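Local coordinates for beta subunit of a putative Aromatic-ring-hydroxylating dioxygenase (Novosphingobium aromaticivorans DSM 12444, PDB 3EBY), which probably serves as the beta subunit of an aromatic-ring-hydroxylating dioxygenase, a family in which this subunit assembles with a catalytic alpha subunit, at the interface of chains A and B. Coordinates in Å, arbitrary orientation; residue numbers count along the deposited sequence, not the author numbering. Chains: chain A/B, beta subunit of a putative Aromatic-ring-hydroxylating dioxygenase.

The interface of chains A and B. Residues chain A 28, 87-91, 114, 116, 122; chain B 50, 110-112, 127-129, 151-152.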
loop_
_atom_site.group_PDB
_atom_site.type_symbol
_atom_site.label_atom_id
_atom_site.label_comp_id
_atom_site.label_asym_id
_atom_site.label_seq_id
_atom_site.Cartn_x
_atom_site.Cartn_y
_atom_site.Cartn_z
ATOM N N ASP A 28 -9.948 -4.008 -10.302
ATOM C CA ASP A 28 -9.377 -2.848 -10.997
ATOM C C ASP A 28 -9.290 -3.073 -12.513
ATOM O O ASP A 28 -9.471 -2.138 -13.288
ATOM C CB ASP A 28 -8.013 -2.538 -10.464
ATOM C CG ASP A 28 -8.030 -2.103 -8.998
ATOM O OD1 ASP A 28 -9.127 -1.773 -8.466
ATOM O OD2 ASP A 28 -6.941 -2.108 -8.394
ATOM N N PHE A 87 -12.472 4.441 -13.617
ATOM C CA PHE A 87 -11.326 3.570 -13.449
ATOM C C PHE A 87 -10.990 3.505 -11.970
ATOM O O PHE A 87 -10.808 4.542 -11.323
ATOM C CB PHE A 87 -10.118 4.084 -14.214
ATOM C CG PHE A 87 -10.313 4.113 -15.701
ATOM C CD1 PHE A 87 -11.133 3.189 -16.330
ATOM C CD2 PHE A 87 -9.656 5.056 -16.480
ATOM C CE1 PHE A 87 -11.324 3.234 -17.702
ATOM C CE2 PHE A 87 -9.818 5.070 -17.857
ATOM C CZ PHE A 87 -10.664 4.167 -18.456
ATOM N N ASN A 88 -10.884 2.283 -11.465
ATOM C CA ASN A 88 -10.597 2.051 -10.059
ATOM C C ASN A 88 -9.221 1.492 -9.853
ATOM O O ASN A 88 -8.704 0.734 -10.683
ATOM C CB ASN A 88 -11.624 1.104 -9.451
ATOM C CG ASN A 88 -13.016 1.691 -9.443
ATOM O OD1 ASN A 88 -13.234 2.803 -8.929
ATOM N ND2 ASN A 88 -13.926 1.044 -10.167
ATOM N N ARG A 89 -8.671 1.783 -8.673
ATOM C CA ARG A 89 -7.368 1.327 -8.290
ATOM C C ARG A 89 -7.406 1.015 -6.792
ATOM O O ARG A 89 -7.662 1.908 -5.989
ATOM C CB ARG A 89 -6.360 2.452 -8.545
ATOM C CG ARG A 89 -4.957 2.114 -8.243
ATOM C CD ARG A 89 -4.523 0.977 -9.079
ATOM N NE ARG A 89 -4.879 1.168 -10.485
ATOM C CZ ARG A 89 -4.916 0.176 -11.362
ATOM N NH1 ARG A 89 -4.652 -1.055 -10.981
ATOM N NH2 ARG A 89 -5.192 0.416 -12.620
ATOM N N HIS A 90 -7.124 -0.234 -6.432
ATOM C CA HIS A 90 -7.015 -0.647 -5.009
ATOM C C HIS A 90 -5.544 -0.683 -4.585
ATOM O O HIS A 90 -4.682 -1.229 -5.307
ATOM C CB HIS A 90 -7.545 -2.079 -4.801
ATOM C CG HIS A 90 -9.037 -2.214 -4.805
ATOM N ND1 HIS A 90 -9.788 -2.096 -5.955
ATOM C CD2 HIS A 90 -9.878 -2.715 -3.859
ATOM C CE1 HIS A 90 -11.056 -2.367 -5.679
ATOM N NE2 HIS A 90 -11.144 -2.719 -4.403
ATOM N N LEU A 91 -5.264 -0.137 -3.407
ATOM C CA LEU A 91 -4.079 -0.491 -2.680
ATOM C C LEU A 91 -4.516 -1.158 -1.375
ATOM O O LEU A 91 -5.294 -0.596 -0.601
ATOM C CB LEU A 91 -3.152 0.706 -2.413
ATOM C CG LEU A 91 -2.452 1.369 -3.624
ATOM C CD1 LEU A 91 -1.681 2.583 -3.108
ATOM C CD2 LEU A 91 -1.468 0.439 -4.324
ATOM N N PHE A 114 -8.998 4.104 -4.989
ATOM C CA PHE A 114 -8.860 5.374 -5.712
ATOM C C PHE A 114 -9.661 5.283 -7.018
ATOM O O PHE A 114 -9.722 4.223 -7.655
ATOM C CB PHE A 114 -7.384 5.642 -6.034
ATOM C CG PHE A 114 -6.480 5.610 -4.834
ATOM C CD1 PHE A 114 -5.962 4.407 -4.365
ATOM C CD2 PHE A 114 -6.207 6.766 -4.127
ATOM C CE1 PHE A 114 -5.167 4.367 -3.238
ATOM C CE2 PHE A 114 -5.409 6.727 -2.978
ATOM C CZ PHE A 114 -4.909 5.537 -2.530
ATOM N N THR A 116 -10.797 7.310 -10.794
ATOM C CA THR A 116 -10.588 8.359 -11.784
ATOM C C THR A 116 -11.808 8.425 -12.680
ATOM O O THR A 116 -12.218 7.422 -13.263
ATOM C CB THR A 116 -9.347 8.086 -12.660
ATOM O OG1 THR A 116 -8.209 7.874 -11.829
ATOM C CG2 THR A 116 -9.085 9.247 -13.590
ATOM N N THR A 122 -7.704 11.829 -10.141
ATOM C CA THR A 122 -7.799 10.651 -9.299
ATOM C C THR A 122 -8.056 11.101 -7.858
ATOM O O THR A 122 -7.302 11.896 -7.295
ATOM C CB THR A 122 -6.530 9.803 -9.379
ATOM O OG1 THR A 122 -6.248 9.520 -10.750
ATOM C CG2 THR A 122 -6.701 8.489 -8.614
ATOM N N ARG B 50 -4.196 4.068 -19.585
ATOM C CA ARG B 50 -4.994 2.828 -19.603
ATOM C C ARG B 50 -5.767 2.682 -20.932
ATOM O O ARG B 50 -5.793 1.611 -21.535
ATOM C CB ARG B 50 -5.985 2.817 -18.428
ATOM C CG ARG B 50 -6.766 1.494 -18.278
ATOM C CD ARG B 50 -8.016 1.640 -17.385
ATOM N NE ARG B 50 -7.746 1.719 -15.937
ATOM C CZ ARG B 50 -8.105 0.787 -15.039
ATOM N NH1 ARG B 50 -8.629 -0.381 -15.433
ATOM N NH2 ARG B 50 -7.877 0.990 -13.752
ATOM N N SER B 110 -0.240 -2.942 -8.491
ATOM C CA SER B 110 -0.858 -1.633 -8.434
ATOM C C SER B 110 0.063 -0.668 -7.728
ATOM O O SER B 110 0.851 -1.066 -6.888
ATOM C CB SER B 110 -2.208 -1.667 -7.696
ATOM O OG SER B 110 -3.149 -2.392 -8.472
ATOM N N TYR B 111 -0.033 0.597 -8.101
ATOM C CA TYR B 111 0.737 1.674 -7.459
ATOM C C TYR B 111 -0.018 3.003 -7.462
ATOM O O TYR B 111 -0.877 3.261 -8.315
ATOM C CB TYR B 111 2.106 1.865 -8.153
ATOM C CG TYR B 111 1.997 2.536 -9.526
ATOM C CD1 TYR B 111 1.816 3.915 -9.644
ATOM C CD2 TYR B 111 1.979 1.775 -10.692
ATOM C CE1 TYR B 111 1.652 4.510 -10.899
ATOM C CE2 TYR B 111 1.751 2.379 -11.960
ATOM C CZ TYR B 111 1.586 3.735 -12.042
ATOM O OH TYR B 111 1.323 4.339 -13.264
ATOM N N VAL B 112 0.339 3.847 -6.505
ATOM C CA VAL B 112 -0.069 5.239 -6.519
ATOM C C VAL B 112 1.123 6.058 -6.150
ATOM O O VAL B 112 1.823 5.743 -5.180
ATOM C CB VAL B 112 -1.247 5.543 -5.588
ATOM C CG1 VAL B 112 -1.559 7.046 -5.626
ATOM C CG2 VAL B 112 -2.503 4.737 -6.021
ATOM N N ALA B 127 -1.895 7.330 -10.520
ATOM C CA ALA B 127 -2.305 5.974 -10.104
ATOM C C ALA B 127 -2.340 5.047 -11.306
ATOM O O ALA B 127 -2.796 5.441 -12.395
ATOM C CB ALA B 127 -3.713 6.007 -9.413
ATOM N N GLY B 128 -1.938 3.789 -11.108
ATOM C CA GLY B 128 -1.879 2.824 -12.224
ATOM C C GLY B 128 -1.494 1.437 -11.771
ATOM O O GLY B 128 -1.604 1.123 -10.588
ATOM N N LYS B 129 -1.000 0.622 -12.702
ATOM C CA LYS B 129 -0.385 -0.624 -12.362
ATOM C C LYS B 129 0.853 -0.855 -13.218
ATOM O O LYS B 129 0.930 -0.360 -14.362
ATOM C CB LYS B 129 -1.345 -1.797 -12.505
ATOM C CG LYS B 129 -1.722 -2.142 -13.913
ATOM C CD LYS B 129 -2.440 -3.483 -13.957
ATOM C CE LYS B 129 -2.979 -3.771 -15.337
ATOM N NZ LYS B 129 -3.552 -5.182 -15.426
ATOM N N ASP B 151 -4.007 5.766 -14.852
ATOM C CA ASP B 151 -5.381 6.252 -14.885
ATOM C C ASP B 151 -5.462 7.791 -14.941
ATOM O O ASP B 151 -6.276 8.336 -15.666
ATOM C CB ASP B 151 -6.137 5.738 -13.639
ATOM C CG ASP B 151 -6.275 4.239 -13.624
ATOM O OD1 ASP B 151 -6.099 3.628 -14.714
ATOM O OD2 ASP B 151 -6.484 3.681 -12.521
ATOM N N THR B 152 -4.576 8.455 -14.204
ATOM C CA THR B 152 -4.641 9.897 -13.946
ATOM C C THR B 152 -4.249 10.700 -15.196
ATOM O O THR B 152 -3.159 10.519 -15.731
ATOM C CB THR B 152 -3.708 10.272 -12.790
ATOM O OG1 THR B 152 -3.844 9.301 -11.725
ATOM C CG2 THR B 152 -4.014 11.693 -12.250
HETATM O O HOH W 1 -5.123 -3.425 -6.937
HETATM O O HOH W 2 -7.957 5.470 -10.774
#
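Two beta subunits meet here within a deposited trimer, an arrangement consistent with the alpha3beta3 enzymes of this family, so the interface is plausibly biological. Strand 87-92 of chain A faces strands 104-116 and 122-135, the 3-10 helix 50-54 and the loop residues B:Asp151 and B:Thr152 of chain B.

Charged groups dominate the middle. Two arginines, one from each chain, converge on the carboxylate of B:Asp151 from the same general side. B:Arg50 grips it side-on, NE to OD1 (2.8 Å) and NH2 to OD2, both from above its plane. A:Arg89 crosses obliquely in a looser salt bridge, NH2 to OD2 at 3.5 Å. The guanidiniums slide past each other, NH2 atoms 3.0 Å apart without a hydrogen bond, an approach the shared carboxylate would make tolerable.

Arginine suits both places because its planar tip serves several acceptors. B:Arg50, CG anti to its backbone N (chi1 -174°), bends at chi3, so that NH1 gives an almost straight, in-plane bond to the carbonyl oxygen of A:Asp28 ending helix 8-28 (2.9 Å, 171° at H). A:Arg89, bent at chi2 and chi3, sends NH1 to B:Ser110 OG (3.2 Å), while B:Gly128 O sits over one guanidinium face. A:Asp28 OD2 salt-bridges A:Arg89 NH1; A:His90 fixes this carboxylate, ND1 donating to OD1's syn lone pair and backbone N to OD2.

Apolar contacts flank this core. A:Phe87 offers a flat face to the CD methylene of B:Arg50, the guanidinium 15° from parallel. Opposite, branched side chains mesh methyls: B:Val112 CG2 packs against A:Leu91 CD1 (3.7 Å) and the rim of A:Phe114's face.

Short hydroxyls, able to donate and accept, complete the seam with water. Water 1 joins B:Ser110 OG to A:Asp28 OD2 and A:His90 O; water 2 joins B:Asp151 OD2 to A:Thr116 OG1 and A:Phe87 O. A:Thr122 OG1 hydrogen-bonds A:Thr116 OG1 and, across the interface, B:Thr152 OG1 (2.6 Å); B:Thr152 OG1 also accepts the backbone N-H of B:Ala127, N to OG1 3.0 Å.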